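Local coordinates for protein histidinol dehydrogenase (Elizabethkingia anophelis NUHP1, PDB 6AN0) that probably catalyses the last step of histidine biosynthesis, the zinc-dependent, NAD-linked oxidation of L-histidinol to L-histidinaldehyde and on to L-histidine, at residues 112-117 and 404-409; 119-124 and 391-396; 145-150 and 370-375; 209-214 and 231-236. One frame throughout, in Å; residues are numbered along the deposited sequence.

Contact 1: 112-117 and 404-409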
loop_
_atom_site.group_PDB
_atom_site.type_symbol
_atom_site.label_atom_id
_atom_site.label_comp_id
_atom_site.label_asym_id
_atom_site.label_seq_id
_atom_site.Cartn_x
_atom_site.Cartn_y
_atom_site.Cartn_z
ATOM N N GLU A 112 19.262 -0.408 -18.421
ATOM C CA GLU A 112 20.638 -0.866 -18.253
ATOM C C GLU A 112 21.284 0.087 -17.261
ATOM O O GLU A 112 21.715 1.183 -17.626
ATOM C CB GLU A 112 21.396 -0.905 -19.580
ATOM C CG GLU A 112 22.793 -1.543 -19.457
ATOM C CD GLU A 112 23.567 -1.562 -20.767
ATOM O OE1 GLU A 112 24.052 -2.644 -21.172
ATOM O OE2 GLU A 112 23.689 -0.491 -21.381
ATOM N N THR A 113 21.364 -0.326 -15.995
ATOM C CA THR A 113 21.867 0.597 -14.979
ATOM C C THR A 113 23.354 0.837 -15.141
ATOM O O THR A 113 23.840 1.950 -14.904
ATOM C CB THR A 113 21.548 0.069 -13.577
ATOM O OG1 THR A 113 22.047 -1.267 -13.438
ATOM C CG2 THR A 113 20.046 0.048 -13.362
ATOM N N THR A 114 24.082 -0.191 -15.545
ATOM C CA THR A 114 25.499 -0.113 -15.838
ATOM C C THR A 114 25.782 -1.263 -16.798
ATOM O O THR A 114 24.939 -2.142 -16.990
ATOM C CB THR A 114 26.329 -0.171 -14.549
ATOM O OG1 THR A 114 27.710 0.072 -14.842
ATOM C CG2 THR A 114 26.182 -1.516 -13.875
ATOM N N GLU A 115 26.955 -1.242 -17.425
ATOM C CA GLU A 115 27.220 -2.218 -18.483
ATOM C C GLU A 115 27.005 -3.642 -17.984
ATOM O O GLU A 115 27.573 -4.042 -16.966
ATOM C CB GLU A 115 28.643 -2.066 -19.022
ATOM C CG GLU A 115 29.041 -3.233 -19.924
ATOM C CD GLU A 115 30.445 -3.091 -20.501
ATOM O OE1 GLU A 115 31.168 -2.157 -20.098
ATOM O OE2 GLU A 115 30.818 -3.917 -21.358
ATOM N N GLY A 116 26.160 -4.395 -18.694
ATOM C CA GLY A 116 25.901 -5.792 -18.364
ATOM C C GLY A 116 24.923 -6.033 -17.232
ATOM O O GLY A 116 24.835 -7.164 -16.733
ATOM N N VAL A 117 24.182 -5.017 -16.805
ATOM C CA VAL A 117 23.232 -5.148 -15.715
ATOM C C VAL A 117 21.914 -4.579 -16.209
ATOM O O VAL A 117 21.783 -3.359 -16.362
ATOM C CB VAL A 117 23.696 -4.420 -14.447
ATOM C CG1 VAL A 117 22.661 -4.586 -13.342
ATOM C CG2 VAL A 117 25.087 -4.917 -14.014
ATOM N N ILE A 404 28.830 -8.745 -14.024
ATOM C CA ILE A 404 29.330 -9.062 -12.687
ATOM C C ILE A 404 30.797 -8.664 -12.552
ATOM O O ILE A 404 31.240 -8.268 -11.469
ATOM C CB ILE A 404 29.090 -10.550 -12.343
ATOM C CG1 ILE A 404 29.299 -10.805 -10.843
ATOM C CG2 ILE A 404 29.981 -11.479 -13.162
ATOM C CD1 ILE A 404 28.373 -9.989 -9.944
ATOM N N GLN A 405 31.572 -8.721 -13.641
ATOM C CA GLN A 405 32.931 -8.190 -13.572
ATOM C C GLN A 405 32.925 -6.685 -13.305
ATOM O O GLN A 405 33.851 -6.162 -12.679
ATOM C CB GLN A 405 33.690 -8.508 -14.862
ATOM C CG GLN A 405 34.189 -9.943 -14.936
ATOM C CD GLN A 405 34.782 -10.296 -16.285
ATOM O OE1 GLN A 405 34.348 -9.788 -17.323
ATOM N NE2 GLN A 405 35.783 -11.173 -16.280
ATOM N N ASN A 406 31.867 -5.992 -13.733
ATOM C CA ASN A 406 31.753 -4.545 -13.580
ATOM C C ASN A 406 31.415 -4.157 -12.137
ATOM O O ASN A 406 32.165 -3.419 -11.488
ATOM C CB ASN A 406 30.695 -4.034 -14.566
ATOM C CG ASN A 406 30.398 -2.553 -14.422
ATOM O OD1 ASN A 406 31.190 -1.782 -13.881
ATOM N ND2 ASN A 406 29.234 -2.150 -14.917
ATOM N N ILE A 407 30.296 -4.665 -11.609
ATOM C CA ILE A 407 29.853 -4.248 -10.278
ATOM C C ILE A 407 30.381 -5.152 -9.173
ATOM O O ILE A 407 30.237 -4.814 -7.987
ATOM C CB ILE A 407 28.315 -4.182 -10.194
ATOM C CG1 ILE A 407 27.683 -5.560 -10.408
ATOM C CG2 ILE A 407 27.786 -3.185 -11.198
ATOM C CD1 ILE A 407 26.151 -5.577 -10.181
ATOM N N GLY A 408 30.982 -6.287 -9.521
ATOM C CA GLY A 408 31.414 -7.276 -8.556
ATOM C C GLY A 408 32.372 -6.787 -7.479
ATOM O O GLY A 408 32.139 -6.981 -6.278
ATOM N N PRO A 409 33.486 -6.174 -7.882
ATOM C CA PRO A 409 34.437 -5.682 -6.864
ATOM C C PRO A 409 33.805 -4.713 -5.875
ATOM O O PRO A 409 34.085 -4.796 -4.671
ATOM C CB PRO A 409 35.538 -5.024 -7.705
ATOM C CG PRO A 409 35.481 -5.740 -9.018
ATOM C CD PRO A 409 34.024 -6.037 -9.251
#

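Contact 2: 119-124 and 391-396. With HIS (histidine), chain U.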
loop_
_atom_site.group_PDB
_atom_site.type_symbol
_atom_site.label_atom_id
_atom_site.label_comp_id
_atom_site.label_asym_id
_atom_site.label_seq_id
_atom_site.Cartn_x
_atom_site.Cartn_y
_atom_site.Cartn_z
ATOM N N CYS A 119 17.783 -4.297 -15.511
ATOM C CA CYS A 119 16.763 -4.365 -14.468
ATOM C C CYS A 119 15.425 -3.880 -15.014
ATOM O O CYS A 119 15.373 -2.960 -15.825
ATOM C CB CYS A 119 17.124 -3.501 -13.241
ATOM S SG CYS A 119 18.746 -3.817 -12.502
ATOM N N TRP A 120 14.332 -4.469 -14.532
ATOM C CA TRP A 120 13.021 -3.984 -14.945
ATOM C C TRP A 120 11.989 -4.475 -13.949
ATOM O O TRP A 120 12.306 -5.216 -13.014
ATOM C CB TRP A 120 12.673 -4.423 -16.380
ATOM C CG TRP A 120 12.432 -5.911 -16.582
ATOM C CD1 TRP A 120 11.228 -6.557 -16.590
ATOM C CD2 TRP A 120 13.427 -6.913 -16.842
ATOM N NE1 TRP A 120 11.410 -7.903 -16.827
ATOM C CE2 TRP A 120 12.749 -8.146 -16.992
ATOM C CE3 TRP A 120 14.819 -6.889 -16.968
ATOM C CZ2 TRP A 120 13.422 -9.345 -17.239
ATOM C CZ3 TRP A 120 15.488 -8.087 -17.221
ATOM C CH2 TRP A 120 14.785 -9.294 -17.358
ATOM N N ARG A 121 10.758 -3.998 -14.120
ATOM C CA ARG A 121 9.635 -4.469 -13.320
ATOM C C ARG A 121 8.543 -4.988 -14.234
ATOM O O ARG A 121 8.394 -4.527 -15.377
ATOM C CB ARG A 121 9.019 -3.363 -12.430
ATOM C CG ARG A 121 9.955 -2.638 -11.519
ATOM C CD ARG A 121 9.139 -1.898 -10.424
ATOM N NE ARG A 121 8.417 -0.725 -10.926
ATOM C CZ ARG A 121 7.730 0.106 -10.143
ATOM N NH1 ARG A 121 7.648 -0.136 -8.837
ATOM N NH2 ARG A 121 7.111 1.157 -10.652
ATOM N N GLU A 122 7.745 -5.915 -13.692
ATOM C CA GLU A 122 6.543 -6.407 -14.345
ATOM C C GLU A 122 5.433 -6.540 -13.314
ATOM O O GLU A 122 5.677 -6.937 -12.168
ATOM C CB GLU A 122 6.749 -7.766 -15.017
ATOM C CG GLU A 122 7.884 -7.799 -16.021
ATOM C CD GLU A 122 7.882 -9.075 -16.840
ATOM O OE1 GLU A 122 6.831 -9.742 -16.911
ATOM O OE2 GLU A 122 8.935 -9.408 -17.416
ATOM N N ALA A 123 4.210 -6.252 -13.749
ATOM C CA ALA A 123 3.039 -6.413 -12.900
ATOM C C ALA A 123 2.530 -7.845 -12.959
ATOM O O ALA A 123 2.599 -8.511 -13.995
ATOM C CB ALA A 123 1.921 -5.463 -13.335
ATOM N N ARG A 124 2.007 -8.315 -11.824
ATOM C CA ARG A 124 1.323 -9.591 -11.742
ATOM C C ARG A 124 0.111 -9.350 -10.858
ATOM O O ARG A 124 0.205 -8.595 -9.876
ATOM C CB ARG A 124 2.194 -10.714 -11.141
ATOM C CG ARG A 124 3.416 -11.117 -11.987
ATOM C CD ARG A 124 3.001 -11.776 -13.296
ATOM N NE ARG A 124 4.179 -12.254 -14.024
ATOM C CZ ARG A 124 4.865 -11.543 -14.905
ATOM N NH1 ARG A 124 4.491 -10.307 -15.197
ATOM N NH2 ARG A 124 5.936 -12.077 -15.492
ATOM N N ILE A 391 -2.300 -5.345 -8.025
ATOM C CA ILE A 391 -1.146 -6.013 -8.603
ATOM C C ILE A 391 0.017 -5.966 -7.623
ATOM O O ILE A 391 0.028 -5.190 -6.667
ATOM C CB ILE A 391 -0.727 -5.365 -9.942
ATOM C CG1 ILE A 391 -0.388 -3.885 -9.714
ATOM C CG2 ILE A 391 -1.842 -5.503 -10.954
ATOM C CD1 ILE A 391 0.278 -3.201 -10.921
ATOM N N LYS A 392 1.008 -6.815 -7.891
ATOM C CA LYS A 392 2.344 -6.703 -7.330
ATOM C C LYS A 392 3.282 -6.337 -8.470
ATOM O O LYS A 392 3.142 -6.858 -9.580
ATOM C CB LYS A 392 2.804 -8.021 -6.686
ATOM C CG LYS A 392 1.831 -8.675 -5.677
ATOM C CD LYS A 392 0.942 -9.752 -6.306
ATOM C CE LYS A 392 1.735 -11.002 -6.697
ATOM N NZ LYS A 392 0.871 -12.115 -7.212
ATOM N N LYS A 393 4.236 -5.444 -8.201
ATOM C CA LYS A 393 5.249 -5.076 -9.187
ATOM C C LYS A 393 6.528 -5.816 -8.821
ATOM O O LYS A 393 7.193 -5.474 -7.837
ATOM C CB LYS A 393 5.464 -3.563 -9.234
ATOM C CG LYS A 393 4.176 -2.790 -9.583
ATOM C CD LYS A 393 4.460 -1.328 -9.955
ATOM C CE LYS A 393 3.165 -0.583 -10.279
ATOM N NZ LYS A 393 3.410 0.844 -10.663
ATOM N N ILE A 394 6.846 -6.849 -9.599
ATOM C CA ILE A 394 7.994 -7.715 -9.342
ATOM C C ILE A 394 9.212 -7.122 -10.045
ATOM O O ILE A 394 9.135 -6.761 -11.223
ATOM C CB ILE A 394 7.711 -9.143 -9.837
ATOM C CG1 ILE A 394 6.466 -9.716 -9.127
ATOM C CG2 ILE A 394 8.940 -10.038 -9.636
ATOM C CD1 ILE A 394 6.095 -11.118 -9.603
ATOM N N THR A 395 10.347 -7.038 -9.345
ATOM C CA THR A 395 11.561 -6.575 -9.998
ATOM C C THR A 395 12.360 -7.764 -10.525
ATOM O O THR A 395 12.376 -8.844 -9.915
ATOM C CB THR A 395 12.421 -5.726 -9.061
ATOM O OG1 THR A 395 12.672 -6.455 -7.861
ATOM C CG2 THR A 395 11.684 -4.429 -8.714
ATOM N N PHE A 396 12.969 -7.557 -11.692
ATOM C CA PHE A 396 13.749 -8.560 -12.402
ATOM C C PHE A 396 15.130 -7.999 -12.673
ATOM O O PHE A 396 15.266 -6.818 -13.018
ATOM C CB PHE A 396 13.104 -8.936 -13.754
ATOM C CG PHE A 396 11.828 -9.731 -13.629
ATOM C CD1 PHE A 396 11.851 -11.112 -13.753
ATOM C CD2 PHE A 396 10.616 -9.101 -13.413
ATOM C CE1 PHE A 396 10.686 -11.852 -13.642
ATOM C CE2 PHE A 396 9.440 -9.842 -13.296
ATOM C CZ PHE A 396 9.486 -11.220 -13.415
HETATM N N HIS U . 5.307 -3.626 -17.880
HETATM C CA HIS U . 4.901 -4.527 -16.818
HETATM C C HIS U . 4.472 -5.893 -17.346
HETATM O O HIS U . 3.587 -6.539 -16.774
HETATM C CB HIS U . 3.776 -3.898 -16.004
HETATM C CG HIS U . 4.254 -3.147 -14.802
HETATM N ND1 HIS U . 5.583 -3.084 -14.446
HETATM C CD2 HIS U . 3.581 -2.432 -13.871
HETATM C CE1 HIS U . 5.709 -2.357 -13.352
HETATM N NE2 HIS U . 4.510 -1.946 -12.987
HETATM O OXT HIS U . 5.007 -6.387 -18.342
HETATM O O HOH W 1 8.292 -2.836 -7.235
#

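Contact 3: 145-150 and 370-375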
loop_
_atom_site.group_PDB
_atom_site.type_symbol
_atom_site.label_atom_id
_atom_site.label_comp_id
_atom_site.label_asym_id
_atom_site.label_seq_id
_atom_site.Cartn_x
_atom_site.Cartn_y
_atom_site.Cartn_z
ATOM N N LEU A 145 -18.707 -1.495 -9.418
ATOM C CA LEU A 145 -17.935 -1.127 -10.610
ATOM C C LEU A 145 -16.532 -0.656 -10.248
ATOM O O LEU A 145 -15.553 -1.026 -10.911
ATOM C CB LEU A 145 -18.650 -0.024 -11.399
ATOM C CG LEU A 145 -20.007 -0.360 -12.010
ATOM C CD1 LEU A 145 -20.588 0.874 -12.700
ATOM C CD2 LEU A 145 -19.876 -1.534 -12.979
ATOM N N MET A 146 -16.420 0.174 -9.207
ATOM C CA MET A 146 -15.146 0.809 -8.866
ATOM C C MET A 146 -14.090 -0.202 -8.429
ATOM O O MET A 146 -12.887 0.040 -8.600
ATOM C CB MET A 146 -15.353 1.831 -7.741
ATOM C CG MET A 146 -16.238 3.017 -8.103
ATOM S SD MET A 146 -15.490 4.040 -9.395
ATOM C CE MET A 146 -16.865 5.105 -9.864
ATOM N N LEU A 147 -14.503 -1.296 -7.800
ATOM C CA LEU A 147 -13.563 -2.291 -7.299
ATOM C C LEU A 147 -13.473 -3.507 -8.202
ATOM O O LEU A 147 -12.381 -4.053 -8.386
ATOM C CB LEU A 147 -13.960 -2.735 -5.886
ATOM C CG LEU A 147 -14.053 -1.581 -4.889
ATOM C CD1 LEU A 147 -14.524 -2.095 -3.532
ATOM C CD2 LEU A 147 -12.718 -0.839 -4.737
ATOM N N GLY A 148 -14.594 -3.897 -8.812
ATOM C CA GLY A 148 -14.592 -5.076 -9.667
ATOM C C GLY A 148 -13.881 -4.857 -10.993
ATOM O O GLY A 148 -13.226 -5.765 -11.510
ATOM N N ILE A 149 -14.005 -3.666 -11.571
ATOM C CA ILE A 149 -13.466 -3.452 -12.917
ATOM C C ILE A 149 -11.936 -3.472 -12.886
ATOM O O ILE A 149 -11.322 -4.170 -13.714
ATOM C CB ILE A 149 -14.024 -2.160 -13.554
ATOM C CG1 ILE A 149 -15.479 -2.384 -13.987
ATOM C CG2 ILE A 149 -13.181 -1.740 -14.779
ATOM C CD1 ILE A 149 -16.171 -1.152 -14.590
ATOM N N PRO A 150 -11.258 -2.740 -11.997
ATOM C CA PRO A 150 -9.790 -2.824 -12.020
ATOM C C PRO A 150 -9.270 -4.192 -11.604
ATOM O O PRO A 150 -8.211 -4.613 -12.091
ATOM C CB PRO A 150 -9.343 -1.713 -11.050
ATOM C CG PRO A 150 -10.558 -1.307 -10.295
ATOM C CD PRO A 150 -11.724 -1.605 -11.168
ATOM N N ASN A 370 -11.764 6.645 -9.791
ATOM C CA ASN A 370 -12.226 5.740 -8.741
ATOM C C ASN A 370 -12.752 6.524 -7.542
ATOM O O ASN A 370 -12.081 7.437 -7.057
ATOM C CB ASN A 370 -11.096 4.821 -8.287
ATOM C CG ASN A 370 -11.618 3.521 -7.756
ATOM O OD1 ASN A 370 -12.229 3.480 -6.686
ATOM N ND2 ASN A 370 -11.430 2.452 -8.526
ATOM N N HIS A 371 -13.934 6.154 -7.045
ATOM C CA HIS A 371 -14.493 6.877 -5.908
ATOM C C HIS A 371 -14.100 6.279 -4.563
ATOM O O HIS A 371 -14.526 6.800 -3.517
ATOM C CB HIS A 371 -16.030 7.016 -6.045
ATOM C CG HIS A 371 -16.841 5.795 -5.697
ATOM N ND1 HIS A 371 -18.111 5.601 -6.204
ATOM C CD2 HIS A 371 -16.612 4.752 -4.860
ATOM C CE1 HIS A 371 -18.619 4.485 -5.710
ATOM N NE2 HIS A 371 -17.729 3.950 -4.892
ATOM N N THR A 372 -13.314 5.196 -4.554
ATOM C CA THR A 372 -12.858 4.572 -3.302
ATOM C C THR A 372 -11.559 5.268 -2.901
ATOM O O THR A 372 -10.475 4.937 -3.398
ATOM C CB THR A 372 -12.686 3.067 -3.472
ATOM O OG1 THR A 372 -13.903 2.517 -3.986
ATOM C CG2 THR A 372 -12.438 2.405 -2.118
ATOM N N LEU A 373 -11.674 6.240 -1.999
ATOM C CA LEU A 373 -10.672 7.275 -1.786
ATOM C C LEU A 373 -10.336 7.445 -0.311
ATOM O O LEU A 373 -11.177 7.203 0.556
ATOM C CB LEU A 373 -11.172 8.615 -2.331
ATOM C CG LEU A 373 -11.382 8.694 -3.837
ATOM C CD1 LEU A 373 -12.283 9.883 -4.170
ATOM C CD2 LEU A 373 -10.027 8.858 -4.509
ATOM N N PRO A 374 -9.117 7.899 -0.007
ATOM C CA PRO A 374 -8.691 8.060 1.396
ATOM C C PRO A 374 -9.319 9.292 2.032
ATOM O O PRO A 374 -9.268 10.399 1.482
ATOM C CB PRO A 374 -7.169 8.216 1.289
ATOM C CG PRO A 374 -6.973 8.830 -0.060
ATOM C CD PRO A 374 -8.017 8.180 -0.953
ATOM N N THR A 375 -9.882 9.098 3.198
ATOM C CA THR A 375 -10.623 10.126 3.911
ATOM C C THR A 375 -9.947 10.405 5.259
ATOM O O THR A 375 -8.965 9.753 5.634
ATOM C CB THR A 375 -12.068 9.662 4.076
ATOM O OG1 THR A 375 -12.918 10.797 4.290
ATOM C CG2 THR A 375 -12.127 8.711 5.244
#

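Contact 4: 209-214 and 231-236. With EDO (1,2-ethanediol), chain D.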
loop_
_atom_site.group_PDB
_atom_site.type_symbol
_atom_site.label_atom_id
_atom_site.label_comp_id
_atom_site.label_asym_id
_atom_site.label_seq_id
_atom_site.Cartn_x
_atom_site.Cartn_y
_atom_site.Cartn_z
ATOM N N ALA A 209 -9.203 -14.613 0.785
ATOM C CA ALA A 209 -8.669 -13.541 -0.034
ATOM C C ALA A 209 -7.217 -13.243 0.328
ATOM O O ALA A 209 -6.780 -13.460 1.463
ATOM C CB ALA A 209 -9.517 -12.283 0.161
ATOM N N ASP A 210 -6.462 -12.739 -0.654
ATOM C CA ASP A 210 -5.153 -12.157 -0.370
ATOM C C ASP A 210 -5.244 -10.686 0.007
ATOM O O ASP A 210 -4.378 -10.184 0.733
ATOM C CB ASP A 210 -4.226 -12.292 -1.588
ATOM C CG ASP A 210 -4.010 -13.743 -2.000
ATOM O OD1 ASP A 210 -4.193 -14.064 -3.197
ATOM O OD2 ASP A 210 -3.646 -14.561 -1.122
ATOM N N LYS A 211 -6.269 -9.991 -0.483
ATOM C CA LYS A 211 -6.459 -8.569 -0.221
ATOM C C LYS A 211 -7.957 -8.284 -0.221
ATOM O O LYS A 211 -8.686 -8.792 -1.080
ATOM C CB LYS A 211 -5.733 -7.709 -1.270
ATOM C CG LYS A 211 -5.707 -6.214 -0.963
ATOM C CD LYS A 211 -4.658 -5.492 -1.842
ATOM C CE LYS A 211 -4.633 -3.986 -1.592
ATOM N NZ LYS A 211 -3.486 -3.334 -2.342
ATOM N N ILE A 212 -8.409 -7.473 0.743
ATOM C CA ILE A 212 -9.825 -7.145 0.916
ATOM C C ILE A 212 -10.034 -5.653 0.679
ATOM O O ILE A 212 -9.305 -4.824 1.235
ATOM C CB ILE A 212 -10.317 -7.548 2.320
ATOM C CG1 ILE A 212 -10.221 -9.073 2.503
ATOM C CG2 ILE A 212 -11.738 -7.020 2.577
ATOM C CD1 ILE A 212 -10.368 -9.549 3.976
ATOM N N PHE A 213 -11.051 -5.322 -0.121
ATOM C CA PHE A 213 -11.385 -3.962 -0.528
ATOM C C PHE A 213 -12.795 -3.597 -0.079
ATOM O O PHE A 213 -13.685 -4.451 -0.040
ATOM C CB PHE A 213 -11.352 -3.818 -2.050
ATOM C CG PHE A 213 -9.994 -3.949 -2.652
ATOM C CD1 PHE A 213 -9.298 -2.821 -3.055
ATOM C CD2 PHE A 213 -9.415 -5.202 -2.831
ATOM C CE1 PHE A 213 -8.038 -2.934 -3.633
ATOM C CE2 PHE A 213 -8.157 -5.320 -3.406
ATOM C CZ PHE A 213 -7.471 -4.190 -3.805
ATOM N N GLY A 214 -13.013 -2.310 0.190
ATOM C CA GLY A 214 -14.354 -1.785 0.365
ATOM C C GLY A 214 -14.610 -1.269 1.773
ATOM O O GLY A 214 -14.321 -1.945 2.757
ATOM N N GLY A 231 -2.382 -11.798 8.048
ATOM C CA GLY A 231 -1.713 -11.959 6.771
ATOM C C GLY A 231 -2.411 -11.357 5.567
ATOM O O GLY A 231 -1.805 -11.332 4.495
ATOM N N VAL A 232 -3.648 -10.883 5.686
ATOM C CA VAL A 232 -4.347 -10.339 4.521
ATOM C C VAL A 232 -3.977 -8.864 4.358
ATOM O O VAL A 232 -3.699 -8.166 5.341
ATOM C CB VAL A 232 -5.877 -10.548 4.662
ATOM C CG1 VAL A 232 -6.464 -9.599 5.680
ATOM C CG2 VAL A 232 -6.583 -10.398 3.321
ATOM N N ALA A 233 -3.922 -8.390 3.104
ATOM C CA ALA A 233 -3.750 -6.967 2.830
ATOM C C ALA A 233 -5.120 -6.294 2.764
ATOM O O ALA A 233 -6.120 -6.939 2.463
ATOM C CB ALA A 233 -2.989 -6.744 1.516
ATOM N N ILE A 234 -5.165 -4.982 3.035
ATOM C CA ILE A 234 -6.402 -4.229 2.846
ATOM C C ILE A 234 -6.130 -2.997 1.990
ATOM O O ILE A 234 -4.984 -2.577 1.817
ATOM C CB ILE A 234 -7.056 -3.830 4.191
ATOM C CG1 ILE A 234 -6.182 -2.828 4.954
ATOM C CG2 ILE A 234 -7.333 -5.098 5.019
ATOM C CD1 ILE A 234 -6.837 -2.314 6.229
ATOM N N ASP A 235 -7.214 -2.420 1.444
ATOM C CA ASP A 235 -7.058 -1.329 0.477
ATOM C C ASP A 235 -6.528 -0.066 1.142
ATOM O O ASP A 235 -5.501 0.483 0.722
ATOM C CB ASP A 235 -8.367 -1.043 -0.285
ATOM C CG ASP A 235 -9.615 -0.958 0.606
ATOM O OD1 ASP A 235 -9.573 -1.262 1.822
ATOM O OD2 ASP A 235 -10.675 -0.597 0.037
ATOM N N MET A 236 -7.186 0.392 2.190
ATOM C CA MET A 236 -6.757 1.608 2.869
ATOM C C MET A 236 -7.534 1.734 4.174
ATOM O O MET A 236 -8.539 1.036 4.346
ATOM C CB MET A 236 -7.020 2.820 1.986
ATOM C CG MET A 236 -8.493 3.045 1.793
ATOM S SD MET A 236 -8.775 4.370 0.616
ATOM C CE MET A 236 -8.208 3.601 -0.888
HETATM C C1 EDO D . -4.877 2.154 -2.474
HETATM O O1 EDO D . -3.917 1.717 -3.445
HETATM C C2 EDO D . -5.724 0.924 -2.175
HETATM O O2 EDO D . -4.813 -0.128 -1.896
#

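Contact 1: 112-117 and 404-409
One amide group carries the polar half of this contact. Asn406 stands on helix 401-417 with CG anti to the backbone N (chi1 175°), so its amide reaches straight for residues 114 and 115. ND2 spends both of its N-H bonds there. One goes to Thr114 OG1 at 2.7 Å, tip to tip and in the amide plane. The other goes to Glu115 O at 3.2 Å, on a lone pair in the carbonyl plane. Two acceptors on one nitrogen fix the flip of the amide. The segment that receives it is the tip of a beta hairpin. Strand 111-114 turns into strand 117-132 through a type II turn from Thr114 to Val117, closed by Val117 N to Thr114 O at 3.0 Å. Gly116 takes the positive phi at the third position of this turn. Beside the amide the packing is apolar, and Val117 and Ile407 are buried. Thr114 CG2 meets Ile407 CG2 at 3.5 Å, the two side chains crossing obliquely. Val117 CG2 and Ile407 CD1 meet end to end, more loosely, at 4.0 Å. Asn96 of the second subunit packs on Thr114 and Ile407, so this side is covered by the partner chain. The other side is looser. The extended Glu115 side chain is solvent-exposed, and its CB comes no nearer to Asn406 ND2 than 4.1 Å.

Contact 2: 119-124 and 391-396
The Trp120 indole carries Phe396 CB over one face, 3.6 Å from the centroid of its six-membered ring, a CH-pi contact. The Phe396 ring is nearly parallel but slid aside, so the rings barely overlap. Glu122 OE2 sits over one face of Phe396, near the rim. In the indole plane, Trp120 NE1 donates to Glu122 OE2 at 3.0 Å, on the anti lone pair. Arg124 NH1 and NH2 both grip Glu122 OE1, in the guanidinium plane, while Arg124 NE bonds Ile346 O of the second subunit. Held from both ends, the carboxylate is probably ionised. On the sheet face of Arg121, Ala123 and Lys393, Lys393 CD lies over one guanidinium face of Arg121. Lys393 NZ is 3.7 Å from Arg121 NH2, like charges probably offset by Lys393 salt bridges to Glu106 of the same chain and to Asp388 of the second subunit. The bound histidine lies along the edge of strand 119-124 turned away from 391-396; its ND1 bonds Arg121 O weakly, and Ala123 N donates to its O at 3.1 Å. Six backbone bonds join the strands as an antiparallel ladder in a mixed sheet that continues into the second subunit and lines the histidine pocket.

Contact 3: 145-150 and 370-375
Here helix 142-154 packs against an irregular loop near the zinc site, and the loop makes an Asx turn at Asn370. Asn370 OD1 accepts from Thr372 N at 2.9 Å, on a lone pair in the carbonyl plane. The same amide also faces the helix. Asn370 CG is anti to the backbone N (chi1 -153°), and ND2 donates to Met146 O at 2.8 Å, again on a lone pair. One side chain thus shapes the loop with its oxygen and ties it to the helix with its nitrogen.

Met146 and His371 cross at about a right angle. Met146 CG stands over the centre of the imidazole, 3.5 Å from the centroid and almost exactly on the ring normal. All five ring atoms are equally distant from it, a CH-pi contact. The Met146 chain bends at chi2 (-65°), which turns SD off the ring centre and toward the loop backbone. There it takes a weak bond from His371 N. The ring is also held at both nitrogens, by Asp364 O at ND1 and by Thr143 OG1 at NE2. These bonds fix its rotation. Asp364, whose backbone O takes the ND1 bond, is a zinc ligand, so His371 belongs to the second shell, its side chain about 6 Å from the metal. This places the contact between the helix and the metal site. Ile97 of helix 84-102 packs on the other side chain of the pair, Met146. Leu147 and Thr372 also cross at about a right angle, with Leu147 CD2 lying 3.6 Å from Thr372 OG1.

Contact 4: 209-214 and 231-236
The Lys211 side chain runs extended across the sheet face it shares with Ala233. CG is anti to the backbone N (chi1 -172°), and the chain stays extended beyond it. CB lies 3.8 Å from Ala233 O. CG packs on Ala233 CB at 3.7 Å, and CD touches the same methyl more loosely. CE passes Ile234 O. The tip, NZ, bonds Ser389 O and makes a long, weak bond to O2 of an ethanediol, probably from the crystallisation liquor. That O2 in turn donates to Asp235 O.

The backbones pair in parallel. Ala233 N donates to Asp210 O, nearly straight at 173°, and Ile212 N donates to Ala233 O at 2.9 Å. The next rung, Asp235 N to Ile212 O, is weak. Asp235 takes over from the backbone there. Its CG is in the crowded position between N and carbonyl carbon (chi1 46°), and OD2 accepts from Gly214 N at 2.9 Å, from above the carboxylate plane. OD1 has a salt bridge to Lys224, and CB meets Phe213 CD1 at 3.4 Å. On the face of Ile212, Ile212 CD1 meets Val232 CG2 at 3.9 Å.

The two strands are the ends of a beta-alpha-beta unit joined by helix 218-227. Helix 192-201 packs on Ile212 and Val232, strand 117-132 flanks strand 211-213, and Tyr382 of the second subunit packs on Ala233.

In the fold
Contacts 1, 2 and 4 all reach the same mixed sheet, in which strand 117-132 pairs with strands 111-114, 391-399 and 211-213. Contacts 1 and 2 are 21 Å apart between centres and touch through Thr113 and Cys119. Contact 3 lies about 13 Å from contact 4 between centres, and they touch where Met236 packs on residues 372-374 and Leu147 on Phe213. Along the chain, first segments run 1, 2, 3, 4 and second segments the reverse, each pairing enclosing the next. Contacts 1, 2 and 4 meet the second subunit, so the shared sheet contributes to the interface, while contact 3, which no other chain touches, ties helix 142-154 to the zinc site of His266 and Asp364.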